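FMN reductase (NADPH) (Bacillus subtilis, PDB 3N2S) uses NADPH to reduce flavin mononucleotide and also reduces nitroaromatic compounds, quinones and azo dyes, working as a homodimeric flavoprotein. Local coordinates at residues Q88-E91 and H96-E99. Residues are numbered along the deposited sequence; the frame is centred on the assembly and turned at random.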
loop_
_atom_site.group_PDB
_atom_site.type_symbol
_atom_site.label_atom_id
_atom_site.label_comp_id
_atom_site.label_asym_id
_atom_site.label_seq_id
_atom_site.Cartn_x
_atom_site.Cartn_y
_atom_site.Cartn_z
ATOM N N GLN A 88 18.390 -13.471 4.970
ATOM C CA GLN A 88 19.094 -14.602 4.339
ATOM C C GLN A 88 20.159 -14.196 3.310
ATOM O O GLN A 88 21.216 -14.822 3.232
ATOM C CB GLN A 88 18.104 -15.592 3.732
ATOM C CG GLN A 88 17.257 -16.374 4.752
ATOM C CD GLN A 88 17.986 -17.269 5.744
ATOM O OE1 GLN A 88 17.473 -17.529 6.844
ATOM N NE2 GLN A 88 19.139 -17.826 5.371
ATOM N N LEU A 89 19.874 -13.133 2.543
ATOM C CA LEU A 89 20.763 -12.525 1.546
ATOM C C LEU A 89 22.078 -12.142 2.272
ATOM O O LEU A 89 23.163 -12.492 1.808
ATOM C CB LEU A 89 20.010 -11.282 0.984
ATOM C CG LEU A 89 20.685 -10.192 0.204
ATOM C CD1 LEU A 89 19.644 -9.424 -0.552
ATOM C CD2 LEU A 89 21.395 -9.201 1.125
ATOM N N ALA A 90 21.959 -11.500 3.443
ATOM C CA ALA A 90 23.093 -11.058 4.254
ATOM C C ALA A 90 23.862 -12.245 4.848
ATOM O O ALA A 90 25.100 -12.225 4.832
ATOM C CB ALA A 90 22.623 -10.120 5.347
ATOM N N GLU A 91 23.143 -13.302 5.306
ATOM C CA GLU A 91 23.768 -14.521 5.850
ATOM C C GLU A 91 24.646 -15.221 4.814
ATOM O O GLU A 91 25.670 -15.803 5.174
ATOM C CB GLU A 91 22.726 -15.491 6.430
ATOM C CG GLU A 91 22.155 -15.054 7.770
ATOM C CD GLU A 91 21.005 -15.900 8.291
ATOM O OE1 GLU A 91 20.899 -17.083 7.895
ATOM O OE2 GLU A 91 20.225 -15.386 9.123
ATOM N N HIS A 96 24.991 -10.899 9.659
ATOM C CA HIS A 96 23.847 -11.229 10.514
ATOM C C HIS A 96 23.201 -9.917 10.939
ATOM O O HIS A 96 23.537 -9.361 11.984
ATOM C CB HIS A 96 24.298 -12.122 11.686
ATOM C CG HIS A 96 24.717 -13.482 11.218
ATOM N ND1 HIS A 96 26.027 -13.747 10.859
ATOM C CD2 HIS A 96 23.965 -14.578 10.967
ATOM C CE1 HIS A 96 26.032 -14.994 10.411
ATOM N NE2 HIS A 96 24.815 -15.536 10.463
ATOM N N ILE A 97 22.295 -9.411 10.065
ATOM C CA ILE A 97 21.651 -8.086 10.094
ATOM C C ILE A 97 20.224 -7.952 10.676
ATOM O O ILE A 97 19.637 -6.873 10.526
ATOM C CB ILE A 97 21.690 -7.468 8.658
ATOM C CG1 ILE A 97 20.689 -8.200 7.707
ATOM C CG2 ILE A 97 23.127 -7.404 8.079
ATOM C CD1 ILE A 97 20.090 -7.357 6.606
ATOM N N SER A 98 19.659 -9.014 11.297
ATOM C CA SER A 98 18.295 -9.015 11.862
ATOM C C SER A 98 17.906 -7.751 12.625
ATOM O O SER A 98 16.800 -7.262 12.426
ATOM C CB SER A 98 18.066 -10.235 12.754
ATOM O OG SER A 98 17.865 -11.401 11.975
ATOM N N GLU A 99 18.791 -7.242 13.502
ATOM C CA GLU A 99 18.536 -6.027 14.304
ATOM C C GLU A 99 18.218 -4.809 13.429
ATOM O O GLU A 99 17.466 -3.947 13.857
ATOM C CB GLU A 99 19.737 -5.695 15.225
ATOM C CG GLU A 99 19.972 -6.710 16.326
ATOM C CD GLU A 99 20.874 -6.250 17.457
ATOM O OE1 GLU A 99 21.834 -5.490 17.190
ATOM O OE2 GLU A 99 20.620 -6.658 18.613
#
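His-96 and Ile-97 pack back onto Glu-91 and Ala-90 in the connection between helix 84-92 and helix 104-127 of this nitroreductase-family alpha-beta-alpha sandwich: helix 84-92 ends, and the chain folds back against its last turn. The backbones come nearest at Glu-91 and His-96, whose CA atoms are 5.7 Å apart, and 184 Å² of surface is buried between the two segments. At His-96, CB points away from the helix, yet CG lies anti to the carbonyl carbon (chi1 -68°), and this swings the ring back beside the Glu-91 side chain. There CD2 of His-96 rests 3.7 Å from CG of Glu-91, and the methylene meets the ring obliquely. The two side chains cross at about a right angle, while the carboxylate and ring planes differ by 25°. NE2 of His-96 stays 4.8 Å from OE2 of Glu-91, too far for direct contact, although the carboxylate might still favour a positive charge on this exposed ring. Ile-97 comes next and is buried. Both of its branches touch one methyl group, CB of Ala-90 lying 3.6 Å from CG1 of Ile-97, 3.9 Å from its CG2 and 4.0 Å from its CD1. The dimer interface covers this apolar part of the contact: Leu-226 of the second subunit packs on Ala-90, and Met-229 of that subunit on Ile-97. Beyond it, the OG of Ser-98 makes weak hydrogen bonds to NE2 of Gln-87, just before the helical segment, and to NE2 of His-154.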